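Local coordinates for general Secretion Pathway Protein (Vibrio vulnificus, PDB 4G54), which probably binds peptidoglycan as the periplasmic part of the EpsAB fusion protein of the type II secretion system, at residues 24-29 against 106-111; 57-62 against 234-239; 149-154 against 170-175. One frame throughout, in Å; residues are numbered along the deposited sequence.

Overall arrangement
The three contacts are spread along an elongated chain. Contacts 1 and 2 both reach the six-stranded antiparallel sheet of the peptidase C39-like domain, at its two outermost strands: 110-114 for contact 1 and 60-66 for contact 2. Their centres are 25 Å apart, and their segments alternate in sequence. Contact 2 brings the late segment 234-239 back to the sheet, so the region holding contact 3 is looped out between its two halves. Contact 3 pairs two helices of the putative peptidoglycan-binding domain; its centre is 23 Å from that of contact 2, with nearest atoms about 7 Å apart. Contacts 1 and 3, 40 Å apart between centres, lie on opposite sides of the chain's centre.

Contact 1 (24-29 against 106-111); sequences VARMTT and TGEQRL
Arg26 reaches Thr106 and Glu108 with CG anti to its backbone N (chi1 178°) and the chain extended as far as NE, which brings NE to 3.1 Å from Glu108 CG. NH1 donates to Thr106 O at 3.2 Å, the acceptor close to the guanidinium plane and the donor on a carbonyl lone pair. Glu108 CG, anti to its own carbonyl carbon, lies over one face of the guanidinium, offset toward the rim; the bend at chi2 (-55°) then places CD. OE1 lies well out of the guanidinium plane, 4.0 Å from Arg26 NH2, beyond a salt bridge. Met27 CG also comes to 3.3 Å from Thr106 O. Two residues before Arg26, Val24 CG1 meets Leu111 CD1 at 4.1 Å. The turn between strands 101-105 and 110-114 is shaped from within by an ST turn and an ST motif: Thr106 OG1 accepts from Glu108 N and Gln109 N. Gly107 has a positive phi, and its CA lies 3.4 Å from Arg26 NH1. One N-H, aimed at a lone pair (N-H...O 153°), thus fixes the edge of the guanidinium, while the aliphatic part of Glu108 covers a face and its charge probably adds a weaker, undirected attraction.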
ATOM      1  N   VAL A  24       0.888   9.305  20.706  1.00 37.40           N
ATOM      2  CA  VAL A  24       0.399   8.567  19.523  1.00 37.17           C
ATOM      3  C   VAL A  24      -0.548   9.364  18.732  1.00 37.75           C
ATOM      4  O   VAL A  24      -0.752   9.058  17.534  1.00 37.36           O
ATOM      5  CB  VAL A  24      -0.453   7.309  19.821  1.00 38.16           C
ATOM      6  CG1 VAL A  24       0.066   6.105  19.018  1.00 37.33           C
ATOM      7  CG2 VAL A  24      -0.707   7.072  21.251  1.00 44.16           C
ATOM      8  N   ALA A  25      -1.203  10.317  19.396  1.00 40.13           N
ATOM      9  CA  ALA A  25      -2.300  11.112  18.845  1.00 40.51           C
ATOM     10  C   ALA A  25      -1.873  12.473  18.325  1.00 40.99           C
ATOM     11  O   ALA A  25      -2.663  13.423  18.338  1.00 43.36           O
ATOM     12  CB  ALA A  25      -3.372  11.312  19.916  1.00 42.60           C
ATOM     13  N   ARG A  26      -0.618  12.598  17.893  1.00 37.57           N
ATOM     14  CA  ARG A  26      -0.151  13.837  17.325  1.00 35.90           C
ATOM     15  C   ARG A  26      -0.905  14.391  16.063  1.00 34.54           C
ATOM     16  O   ARG A  26      -1.147  15.601  15.968  1.00 35.73           O
ATOM     17  CB  ARG A  26       1.327  13.658  16.978  1.00 35.09           C
ATOM     18  CG  ARG A  26       1.854  14.870  16.356  1.00 40.20           C
ATOM     19  CD  ARG A  26       3.365  14.888  16.248  1.00 43.08           C
ATOM     20  NE  ARG A  26       3.749  16.029  15.426  1.00 44.87           N
ATOM     21  CZ  ARG A  26       3.619  16.088  14.090  1.00 44.88           C
ATOM     22  NH1 ARG A  26       3.155  15.052  13.388  1.00 35.93           N
ATOM     23  NH2 ARG A  26       3.984  17.202  13.455  1.00 45.25           N
ATOM     24  N   MET A  27      -1.153  13.520  15.077  1.00 30.33           N
ATOM     25  CA  MET A  27      -1.735  13.932  13.808  1.00 27.99           C
ATOM     26  C   MET A  27      -3.223  13.859  13.980  1.00 28.62           C
ATOM     27  O   MET A  27      -3.811  12.797  14.315  1.00 28.58           O
ATOM     28  CB  MET A  27      -1.312  12.978  12.669  1.00 24.76           C
ATOM     29  CG  MET A  27       0.184  13.120  12.419  1.00 25.05           C
ATOM     30  SD  MET A  27       0.857  12.279  10.983  1.00 26.05           S
ATOM     31  CE  MET A  27       0.577  10.534  11.415  1.00 24.00           C
ATOM     32  N   THR A  28      -3.876  14.977  13.753  1.00 27.44           N
ATOM     33  CA  THR A  28      -5.277  15.079  14.135  1.00 27.98           C
ATOM     34  C   THR A  28      -6.276  15.066  12.985  1.00 26.51           C
ATOM     35  O   THR A  28      -7.483  15.069  13.222  1.00 30.16           O
ATOM     36  CB  THR A  28      -5.501  16.377  14.975  1.00 29.69           C
ATOM     37  OG1 THR A  28      -5.138  17.480  14.145  1.00 34.02           O
ATOM     38  CG2 THR A  28      -4.589  16.365  16.171  1.00 31.54           C
ATOM     39  N   THR A  29      -5.789  14.997  11.747  1.00 25.60           N
ATOM     40  CA  THR A  29      -6.668  14.861  10.603  1.00 24.41           C
ATOM     41  C   THR A  29      -6.150  13.788   9.720  1.00 23.89           C
ATOM     42  O   THR A  29      -4.923  13.493   9.719  1.00 22.91           O
ATOM     43  CB  THR A  29      -6.763  16.128   9.734  1.00 26.93           C
ATOM     44  OG1 THR A  29      -5.511  16.369   9.082  1.00 27.67           O
ATOM     45  CG2 THR A  29      -7.108  17.348  10.566  1.00 29.32           C
ATOM     46  N   THR A 106       4.292   8.631  14.175  1.00 22.78           N
ATOM     47  CA  THR A 106       3.343   9.665  14.599  1.00 24.54           C
ATOM     48  C   THR A 106       3.558  10.962  13.848  1.00 25.69           C
ATOM     49  O   THR A 106       2.819  11.926  14.051  1.00 28.31           O
ATOM     50  CB  THR A 106       3.455   9.982  16.116  1.00 26.33           C
ATOM     51  OG1 THR A 106       4.728  10.701  16.293  1.00 26.08           O
ATOM     52  CG2 THR A 106       3.439   8.768  17.004  1.00 28.13           C
ATOM     53  N   GLY A 107       4.539  11.039  12.952  1.00 26.37           N
ATOM     54  CA  GLY A 107       4.948  12.325  12.361  1.00 26.78           C
ATOM     55  C   GLY A 107       6.140  12.973  13.132  1.00 27.21           C
ATOM     56  O   GLY A 107       6.846  13.828  12.618  1.00 30.69           O
ATOM     57  N   GLU A 108       6.349  12.473  14.346  1.00 26.55           N
ATOM     58  CA  GLU A 108       7.482  12.914  15.188  1.00 28.27           C
ATOM     59  C   GLU A 108       8.266  11.814  15.830  1.00 28.29           C
ATOM     60  O   GLU A 108       9.462  11.993  16.072  1.00 29.37           O
ATOM     61  CB  GLU A 108       6.983  13.894  16.242  1.00 30.69           C
ATOM     62  CG  GLU A 108       6.805  15.278  15.523  1.00 39.95           C
ATOM     63  CD  GLU A 108       8.057  15.855  14.757  1.00 50.66           C
ATOM     64  OE1 GLU A 108       7.898  16.301  13.562  1.00 49.38           O
ATOM     65  OE2 GLU A 108       9.178  15.885  15.344  1.00 55.56           O
ATOM     66  N   GLN A 109       7.613  10.737  16.186  1.00 26.76           N
ATOM     67  CA  GLN A 109       8.256   9.645  16.893  1.00 26.84           C
ATOM     68  C   GLN A 109       7.951   8.288  16.282  1.00 26.65           C
ATOM     69  O   GLN A 109       6.865   8.072  15.751  1.00 25.35           O
ATOM     70  CB  GLN A 109       7.747   9.597  18.356  1.00 29.45           C
ATOM     71  CG  GLN A 109       8.082  10.856  19.121  1.00 37.32           C
ATOM     72  CD  GLN A 109       7.501  10.770  20.528  1.00 41.17           C
ATOM     73  OE1 GLN A 109       7.846   9.875  21.313  1.00 45.66           O
ATOM     74  NE2 GLN A 109       6.625  11.706  20.842  1.00 47.12           N
ATOM     75  N   ARG A 110       8.910   7.385  16.377  1.00 26.00           N
ATOM     76  CA  ARG A 110       8.614   5.965  16.228  1.00 26.21           C
ATOM     77  C   ARG A 110       8.299   5.306  17.575  1.00 27.16           C
ATOM     78  O   ARG A 110       9.155   5.297  18.491  1.00 30.14           O
ATOM     79  CB  ARG A 110       9.826   5.312  15.564  1.00 27.15           C
ATOM     80  CG  ARG A 110       9.666   3.843  15.301  1.00 28.77           C
ATOM     81  CD  ARG A 110      11.078   3.274  14.809  1.00 37.29           C
ATOM     82  NE  ARG A 110      11.020   1.975  14.116  0.50 33.94           N
ATOM     83  CZ  ARG A 110      11.268   1.723  12.822  0.50 29.62           C
ATOM     84  NH1 ARG A 110      11.624   2.660  11.930  0.50 28.76           N
ATOM     85  NH2 ARG A 110      11.156   0.461  12.429  0.50 33.65           N
ATOM     86  N   LEU A 111       7.082   4.784  17.704  1.00 25.88           N
ATOM     87  CA  LEU A 111       6.572   4.101  18.924  1.00 28.07           C
ATOM     88  C   LEU A 111       6.231   2.620  18.702  1.00 28.27           C
ATOM     89  O   LEU A 111       5.813   2.218  17.626  1.00 27.74           O
ATOM     90  CB  LEU A 111       5.248   4.746  19.416  1.00 29.63           C
ATOM     91  CG  LEU A 111       5.325   6.270  19.518  1.00 35.28           C
ATOM     92  CD1 LEU A 111       3.988   6.880  19.927  1.00 35.97           C
ATOM     93  CD2 LEU A 111       6.430   6.699  20.426  1.00 40.81           C
TER

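Contact 2 (57-62 against 234-239); sequences TSIFQC and PLLRTY
Arg237 runs beside Thr57, the two side chains pointing the same way. Its CB lies 3.9 Å from Thr57 O; CG and CD then pass the same oxygen, and CG also meets Ser58 CB. The chain is extended from CG to NE, and at its tip NH1 donates to Thr57 O at 2.9 Å. That oxygen is nearly in the guanidinium plane, while the donor stands above the carbonyl plane. NH1 also forms a salt bridge to Asp49, which is hydrogen-bonded to Thr57 OG1 as well, so one carboxylate ties both side chains together. Leu235 CB lies over one face of the guanidinium, offset toward the rim.

The backbones meet where Ile59 N donates to Leu236 O at 3.0 Å. Ile59 then spreads its branches: CD1 touches Leu236 CD2 at 4.1 Å, and CG2 packs on Tyr239 CD1 at 3.8 Å. Leu235 CD2 reaches Phe60 CD1 at 3.8 Å, the side chains crossing at about a right angle. Ser58 OG accepts from Phe60 N, an ST turn leading into strand 60-66. That edge strand pairs with 125-131, and Cys62 on it is disulfide-bonded to Cys52. Phe60 packs edge-to-face on Trp41, while Leu235 rests on Tyr38 of helix 30-40 and Tyr43 of strand 43-44.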
ATOM      1  N   THR A  57      -6.056  11.016  -8.242  1.00 24.75           N
ATOM      2  CA  THR A  57      -5.346  12.099  -8.842  1.00 23.56           C
ATOM      3  C   THR A  57      -3.921  11.678  -9.240  1.00 22.48           C
ATOM      4  O   THR A  57      -3.172  12.475  -9.892  1.00 23.67           O
ATOM      5  CB  THR A  57      -5.209  13.293  -7.769  1.00 26.47           C
ATOM      6  OG1 THR A  57      -4.939  12.755  -6.432  1.00 29.82           O
ATOM      7  CG2 THR A  57      -6.603  13.994  -7.779  1.00 31.22           C
ATOM      8  N   SER A  58      -3.544  10.439  -8.885  1.00 19.69           N
ATOM      9  CA  SER A  58      -2.214   9.899  -9.266  1.00 17.27           C
ATOM     10  C   SER A  58      -2.447   8.382  -9.443  1.00 18.93           C
ATOM     11  O   SER A  58      -3.628   7.941  -9.355  1.00 18.43           O
ATOM     12  CB  SER A  58      -1.189  10.120  -8.130  1.00 18.40           C
ATOM     13  OG  SER A  58      -1.417   9.213  -7.038  1.00 20.17           O
ATOM     14  N   ILE A  59      -1.380   7.604  -9.663  1.00 18.68           N
ATOM     15  CA  ILE A  59      -1.576   6.143  -9.791  1.00 18.26           C
ATOM     16  C   ILE A  59      -1.937   5.498  -8.445  1.00 17.93           C
ATOM     17  O   ILE A  59      -2.357   4.369  -8.420  1.00 17.94           O
ATOM     18  CB  ILE A  59      -0.390   5.424 -10.403  1.00 19.41           C
ATOM     19  CG1 ILE A  59       0.845   5.629  -9.501  1.00 23.24           C
ATOM     20  CG2 ILE A  59      -0.193   6.083 -11.832  1.00 21.49           C
ATOM     21  CD1 ILE A  59       1.936   4.521  -9.607  1.00 33.05           C
ATOM     22  N   PHE A  60      -1.862   6.244  -7.338  1.00 17.26           N
ATOM     23  CA  PHE A  60      -2.194   5.654  -6.054  1.00 17.77           C
ATOM     24  C   PHE A  60      -3.674   5.523  -5.857  1.00 18.41           C
ATOM     25  O   PHE A  60      -4.489   6.424  -6.273  1.00 20.84           O
ATOM     26  CB  PHE A  60      -1.572   6.423  -4.866  1.00 16.19           C
ATOM     27  CG  PHE A  60      -0.173   6.034  -4.517  1.00 17.00           C
ATOM     28  CD1 PHE A  60       0.850   6.381  -5.352  1.00 19.93           C
ATOM     29  CD2 PHE A  60       0.109   5.286  -3.347  1.00 18.21           C
ATOM     30  CE1 PHE A  60       2.158   6.007  -5.082  1.00 23.28           C
ATOM     31  CE2 PHE A  60       1.402   4.953  -3.035  1.00 19.22           C
ATOM     32  CZ  PHE A  60       2.435   5.238  -3.887  1.00 20.81           C
ATOM     33  N   GLN A  61      -4.095   4.435  -5.219  1.00 15.84           N
ATOM     34  CA  GLN A  61      -5.477   4.259  -4.720  1.00 18.46           C
ATOM     35  C   GLN A  61      -5.461   4.610  -3.243  1.00 18.94           C
ATOM     36  O   GLN A  61      -4.492   4.316  -2.536  1.00 18.81           O
ATOM     37  CB  GLN A  61      -5.843   2.782  -4.790  1.00 19.98           C
ATOM     38  CG  GLN A  61      -7.244   2.377  -4.952  1.00 32.30           C
ATOM     39  CD  GLN A  61      -7.811   2.820  -6.287  1.00 37.15           C
ATOM     40  OE1 GLN A  61      -7.710   2.148  -7.380  1.00 39.26           O
ATOM     41  NE2 GLN A  61      -8.484   3.902  -6.202  1.00 40.08           N
ATOM     42  N   CYS A  62      -6.568   5.188  -2.764  1.00 19.77           N
ATOM     43  CA  CYS A  62      -6.736   5.532  -1.341  1.00 19.36           C
ATOM     44  C   CYS A  62      -8.094   4.991  -0.966  1.00 20.77           C
ATOM     45  O   CYS A  62      -9.064   5.215  -1.704  1.00 22.60           O
ATOM     46  CB  CYS A  62      -6.691   7.058  -1.166  1.00 20.15           C
ATOM     47  SG  CYS A  62      -6.619   7.448   0.662  1.00 24.58           S
ATOM     48  N   PRO A 234       7.895  13.920  -6.756  1.00 27.63           N
ATOM     49  CA  PRO A 234       6.495  14.177  -7.067  1.00 25.76           C
ATOM     50  C   PRO A 234       5.750  12.896  -7.407  1.00 25.47           C
ATOM     51  O   PRO A 234       6.350  11.976  -7.939  1.00 23.84           O
ATOM     52  CB  PRO A 234       6.606  15.109  -8.318  1.00 29.81           C
ATOM     53  CG  PRO A 234       7.910  14.768  -8.950  1.00 31.04           C
ATOM     54  CD  PRO A 234       8.836  14.361  -7.805  1.00 29.42           C
ATOM     55  N   LEU A 235       4.443  12.811  -7.084  1.00 22.34           N
ATOM     56  CA  LEU A 235       3.708  11.639  -7.501  1.00 22.19           C
ATOM     57  C   LEU A 235       3.661  11.379  -9.018  1.00 22.96           C
ATOM     58  O   LEU A 235       3.723  12.321  -9.828  1.00 24.97           O
ATOM     59  CB  LEU A 235       2.257  11.735  -6.904  1.00 20.81           C
ATOM     60  CG  LEU A 235       2.105  11.444  -5.398  1.00 22.00           C
ATOM     61  CD1 LEU A 235       0.729  11.933  -4.938  1.00 23.76           C
ATOM     62  CD2 LEU A 235       2.189   9.888  -5.272  1.00 22.70           C
ATOM     63  N   LEU A 236       3.567  10.096  -9.408  1.00 23.71           N
ATOM     64  CA  LEU A 236       3.392   9.713 -10.796  1.00 26.62           C
ATOM     65  C   LEU A 236       1.929   9.873 -11.182  1.00 26.28           C
ATOM     66  O   LEU A 236       1.034   9.247 -10.510  1.00 27.37           O
ATOM     67  CB  LEU A 236       3.736   8.238 -10.924  1.00 27.29           C
ATOM     68  CG  LEU A 236       3.995   7.669 -12.293  1.00 33.93           C
ATOM     69  CD1 LEU A 236       4.847   8.566 -13.198  1.00 36.79           C
ATOM     70  CD2 LEU A 236       4.809   6.413 -11.811  1.00 37.54           C
ATOM     71  N   ARG A 237       1.669  10.651 -12.210  1.00 26.34           N
ATOM     72  CA  ARG A 237       0.301  10.919 -12.603  1.00 26.20           C
ATOM     73  C   ARG A 237      -0.032  10.565 -14.056  1.00 25.76           C
ATOM     74  O   ARG A 237      -0.905  11.138 -14.627  1.00 28.22           O
ATOM     75  CB  ARG A 237      -0.060  12.338 -12.259  1.00 28.66           C
ATOM     76  CG  ARG A 237       0.066  12.636 -10.777  1.00 26.27           C
ATOM     77  CD  ARG A 237      -0.191  14.061 -10.516  1.00 23.25           C
ATOM     78  NE  ARG A 237       0.391  14.590  -9.295  1.00 22.36           N
ATOM     79  CZ  ARG A 237      -0.240  14.471  -8.115  1.00 23.25           C
ATOM     80  NH1 ARG A 237      -1.454  13.894  -8.046  1.00 23.30           N
ATOM     81  NH2 ARG A 237       0.302  14.940  -7.014  1.00 23.31           N
ATOM     82  N   THR A 238       0.683   9.575 -14.594  1.00 25.78           N
ATOM     83  CA  THR A 238       0.312   9.024 -15.877  1.00 24.74           C
ATOM     84  C   THR A 238       0.316   7.499 -15.622  1.00 24.72           C
ATOM     85  O   THR A 238       1.060   7.006 -14.727  1.00 26.28           O
ATOM     86  CB  THR A 238       1.344   9.385 -17.019  1.00 27.50           C
ATOM     87  OG1 THR A 238       2.581   8.885 -16.567  1.00 32.50           O
ATOM     88  CG2 THR A 238       1.430  10.871 -17.189  1.00 30.74           C
ATOM     89  N   TYR A 239      -0.550   6.830 -16.383  1.00 24.80           N
ATOM     90  CA  TYR A 239      -0.706   5.346 -16.335  1.00 25.93           C
ATOM     91  C   TYR A 239       0.002   4.754 -17.558  1.00 25.16           C
ATOM     92  O   TYR A 239      -0.060   5.365 -18.639  1.00 26.78           O
ATOM     93  CB  TYR A 239      -2.213   5.033 -16.491  1.00 27.28           C
ATOM     94  CG  TYR A 239      -3.036   5.353 -15.289  1.00 34.72           C
ATOM     95  CD1 TYR A 239      -2.859   4.632 -14.092  1.00 36.32           C
ATOM     96  CD2 TYR A 239      -4.043   6.359 -15.348  1.00 39.22           C
ATOM     97  CE1 TYR A 239      -3.628   4.880 -12.953  1.00 34.69           C
ATOM     98  CE2 TYR A 239      -4.857   6.633 -14.159  1.00 39.59           C
ATOM     99  CZ  TYR A 239      -4.612   5.880 -12.958  1.00 35.86           C
ATOM    100  OH  TYR A 239      -5.320   6.139 -11.758  1.00 35.28           O
TER

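Contact 3 (149-154 against 170-175); sequences VLDQLL and AELMQR
Leu172 meets helix 145-158 with its two terminal methyls, crossing Leu150, Asp151 and Leu154 at oblique angles. CG is anti to the backbone N, and chi2 (65°) then sets the methyls: CD2 meets Leu150 CD2 at 4.0 Å, while CD1 meets Leu154 CD1, also at 4.0 Å, and lies 3.8 Å from Asp151 OD1. Leu150 and Leu154, one helical turn apart, each meet a different methyl of Leu172. Leu150 also packs on Leu196 and Leu199 of helix 193-202, and Leu154 on Val176 and Phe179 further along helix 170-182.

The segments' axes approach to 11.1 Å at 41°, and at this spacing the direct contacts are made largely by side chains. Both helices belong to the putative peptidoglycan-binding domain, and with helix 193-202 they make a small helical bundle, consistent with the PGBD fold.

Beside the leucines the contact turns polar. Asp151 and Arg175 do not touch directly; a water lies between them, donating to Asp151 OD1 at 2.6 Å and to Asp151 O, and accepting from Arg175 NE at 2.8 Å. The water sits in the guanidinium plane, at its edge. Arg175 is bent at chi3 (58°), which turns NE out of a straight run of the chain. Its NH2 approaches Leu154 C to 3.9 Å and forms a salt bridge with Asp160. Asp151 has further partners in the loop between the helices: OD1 accepts from Leu163 N and OD2 from Thr165 N, so its carboxylate is held on both oxygens by backbone N-H groups.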
ATOM      1  N   VAL A 149       4.707  -3.734 -17.153  1.00 18.93           N
ATOM      2  CA  VAL A 149       4.443  -3.596 -15.745  1.00 17.77           C
ATOM      3  C   VAL A 149       3.714  -4.789 -15.074  1.00 17.96           C
ATOM      4  O   VAL A 149       4.135  -5.243 -14.018  1.00 17.58           O
ATOM      5  CB  VAL A 149       3.540  -2.312 -15.493  1.00 19.56           C
ATOM      6  CG1 VAL A 149       3.066  -2.231 -14.039  1.00 19.44           C
ATOM      7  CG2 VAL A 149       4.385  -1.080 -15.836  1.00 23.60           C
ATOM      8  N   LEU A 150       2.743  -5.381 -15.803  1.00 16.03           N
ATOM      9  CA  LEU A 150       2.096  -6.653 -15.401  1.00 13.76           C
ATOM     10  C   LEU A 150       3.151  -7.762 -15.188  1.00 14.03           C
ATOM     11  O   LEU A 150       3.162  -8.413 -14.122  1.00 15.90           O
ATOM     12  CB  LEU A 150       1.034  -7.046 -16.489  1.00 15.23           C
ATOM     13  CG  LEU A 150       0.422  -8.367 -16.108  1.00 14.78           C
ATOM     14  CD1 LEU A 150      -0.231  -8.448 -14.747  1.00 16.26           C
ATOM     15  CD2 LEU A 150      -0.581  -8.755 -17.245  1.00 15.22           C
ATOM     16  N   ASP A 151       4.072  -7.819 -16.155  1.00 16.86           N
ATOM     17  CA  ASP A 151       5.094  -8.895 -16.161  1.00 16.61           C
ATOM     18  C   ASP A 151       5.943  -8.674 -14.847  1.00 17.24           C
ATOM     19  O   ASP A 151       6.206  -9.647 -14.071  1.00 16.57           O
ATOM     20  CB  ASP A 151       5.849  -8.735 -17.443  1.00 16.42           C
ATOM     21  CG  ASP A 151       7.013  -9.760 -17.642  1.00 21.94           C
ATOM     22  OD1 ASP A 151       6.895 -10.919 -17.187  1.00 19.88           O
ATOM     23  OD2 ASP A 151       8.024  -9.304 -18.269  1.00 22.54           O
ATOM     24  N   GLN A 152       6.354  -7.441 -14.580  1.00 16.91           N
ATOM     25  CA  GLN A 152       7.202  -7.189 -13.454  1.00 18.37           C
ATOM     26  C   GLN A 152       6.468  -7.453 -12.140  1.00 16.17           C
ATOM     27  O   GLN A 152       7.090  -8.032 -11.194  1.00 17.83           O
ATOM     28  CB  GLN A 152       7.678  -5.706 -13.475  1.00 19.67           C
ATOM     29  CG  GLN A 152       8.600  -5.512 -14.694  1.00 22.33           C
ATOM     30  CD  GLN A 152      10.005  -6.203 -14.544  1.00 38.61           C
ATOM     31  OE1 GLN A 152      10.499  -6.451 -13.416  1.00 43.30           O
ATOM     32  NE2 GLN A 152      10.653  -6.528 -15.718  1.00 42.40           N
ATOM     33  N   LEU A 153       5.180  -7.046 -12.043  1.00 16.98           N
ATOM     34  CA  LEU A 153       4.444  -7.236 -10.758  1.00 15.51           C
ATOM     35  C   LEU A 153       4.205  -8.725 -10.520  1.00 16.06           C
ATOM     36  O   LEU A 153       4.292  -9.223  -9.405  1.00 15.40           O
ATOM     37  CB  LEU A 153       3.064  -6.508 -10.897  1.00 14.84           C
ATOM     38  CG  LEU A 153       3.185  -5.018 -10.825  1.00 16.16           C
ATOM     39  CD1 LEU A 153       1.792  -4.387 -11.162  1.00 20.21           C
ATOM     40  CD2 LEU A 153       3.622  -4.572  -9.432  1.00 22.59           C
ATOM     41  N   LEU A 154       3.923  -9.465 -11.614  1.00 15.95           N
ATOM     42  CA  LEU A 154       3.650 -10.929 -11.390  1.00 16.83           C
ATOM     43  C   LEU A 154       4.908 -11.605 -10.924  1.00 15.78           C
ATOM     44  O   LEU A 154       4.829 -12.470 -10.029  1.00 17.51           O
ATOM     45  CB  LEU A 154       3.237 -11.647 -12.692  1.00 16.88           C
ATOM     46  CG  LEU A 154       1.837 -11.400 -13.052  1.00 16.78           C
ATOM     47  CD1 LEU A 154       1.611 -11.882 -14.533  1.00 18.67           C
ATOM     48  CD2 LEU A 154       0.915 -12.283 -12.058  1.00 19.80           C
ATOM     49  N   ALA A 170       1.244 -16.227 -24.717  1.00 19.86           N
ATOM     50  CA  ALA A 170       0.688 -17.437 -24.116  1.00 19.56           C
ATOM     51  C   ALA A 170       1.351 -17.719 -22.790  1.00 18.90           C
ATOM     52  O   ALA A 170       0.674 -18.166 -21.840  1.00 18.33           O
ATOM     53  CB  ALA A 170       0.829 -18.636 -25.128  1.00 21.56           C
ATOM     54  N   GLU A 171       2.649 -17.445 -22.685  1.00 18.04           N
ATOM     55  CA  GLU A 171       3.343 -17.769 -21.433  1.00 18.20           C
ATOM     56  C   GLU A 171       2.944 -16.778 -20.337  1.00 17.04           C
ATOM     57  O   GLU A 171       2.713 -17.168 -19.170  1.00 16.56           O
ATOM     58  CB  GLU A 171       4.841 -17.753 -21.681  1.00 20.14           C
ATOM     59  CG  GLU A 171       5.557 -18.248 -20.411  1.00 21.68           C
ATOM     60  CD  GLU A 171       7.046 -18.468 -20.546  1.00 24.70           C
ATOM     61  OE1 GLU A 171       7.627 -18.038 -21.602  1.00 25.45           O
ATOM     62  OE2 GLU A 171       7.641 -19.087 -19.602  1.00 22.98           O
ATOM     63  N   LEU A 172       2.722 -15.499 -20.689  1.00 15.97           N
ATOM     64  CA  LEU A 172       2.256 -14.560 -19.645  1.00 15.87           C
ATOM     65  C   LEU A 172       0.881 -14.994 -19.173  1.00 16.94           C
ATOM     66  O   LEU A 172       0.549 -14.841 -17.977  1.00 15.96           O
ATOM     67  CB  LEU A 172       2.242 -13.109 -20.200  1.00 15.27           C
ATOM     68  CG  LEU A 172       2.120 -12.054 -19.050  1.00 16.36           C
ATOM     69  CD1 LEU A 172       3.342 -12.020 -18.093  1.00 19.30           C
ATOM     70  CD2 LEU A 172       1.960 -10.657 -19.659  1.00 17.13           C
ATOM     71  N   MET A 173       0.042 -15.451 -20.120  1.00 16.71           N
ATOM     72  CA  MET A 173      -1.298 -15.930 -19.743  1.00 16.30           C
ATOM     73  C   MET A 173      -1.190 -17.098 -18.701  1.00 15.96           C
ATOM     74  O   MET A 173      -1.972 -17.099 -17.712  1.00 14.37           O
ATOM     75  CB  MET A 173      -2.075 -16.362 -21.006  1.00 18.29           C
ATOM     76  CG  MET A 173      -3.513 -16.623 -20.661  1.00 20.06           C
ATOM     77  SD  MET A 173      -4.413 -16.913 -22.261  1.00 21.78           S
ATOM     78  CE  MET A 173      -6.019 -17.363 -21.535  1.00 25.41           C
ATOM     79  N   GLN A 174      -0.258 -18.033 -18.924  1.00 15.88           N
ATOM     80  CA  GLN A 174      -0.078 -19.153 -17.953  1.00 15.64           C
ATOM     81  C   GLN A 174       0.364 -18.564 -16.619  1.00 15.13           C
ATOM     82  O   GLN A 174      -0.002 -19.115 -15.570  1.00 13.95           O
ATOM     83  CB  GLN A 174       0.987 -20.114 -18.534  1.00 17.26           C
ATOM     84  CG  GLN A 174       0.406 -20.807 -19.743  1.00 22.95           C
ATOM     85  CD  GLN A 174       0.376 -22.303 -19.540  1.00 43.88           C
ATOM     86  OE1 GLN A 174      -0.628 -22.893 -19.113  1.00 45.88           O
ATOM     87  NE2 GLN A 174       1.534 -22.915 -19.746  1.00 45.28           N
ATOM     88  N   ARG A 175       1.124 -17.479 -16.619  1.00 15.35           N
ATOM     89  CA  ARG A 175       1.575 -16.882 -15.326  1.00 14.60           C
ATOM     90  C   ARG A 175       0.459 -16.149 -14.609  1.00 15.47           C
ATOM     91  O   ARG A 175       0.336 -16.249 -13.403  1.00 14.96           O
ATOM     92  CB  ARG A 175       2.750 -15.899 -15.536  1.00 15.10           C
ATOM     93  CG  ARG A 175       3.987 -16.769 -15.956  1.00 16.06           C
ATOM     94  CD  ARG A 175       5.214 -15.853 -16.307  1.00 16.43           C
ATOM     95  NE  ARG A 175       5.615 -14.981 -15.178  1.00 17.00           N
ATOM     96  CZ  ARG A 175       6.146 -15.417 -14.026  1.00 18.90           C
ATOM     97  NH1 ARG A 175       6.405 -16.713 -13.752  1.00 19.85           N
ATOM     98  NH2 ARG A 175       6.429 -14.469 -13.100  1.00 18.01           N
TER
HETATM   99  O   HOH W   1       5.858 -12.170 -15.126  1.00 15.75           O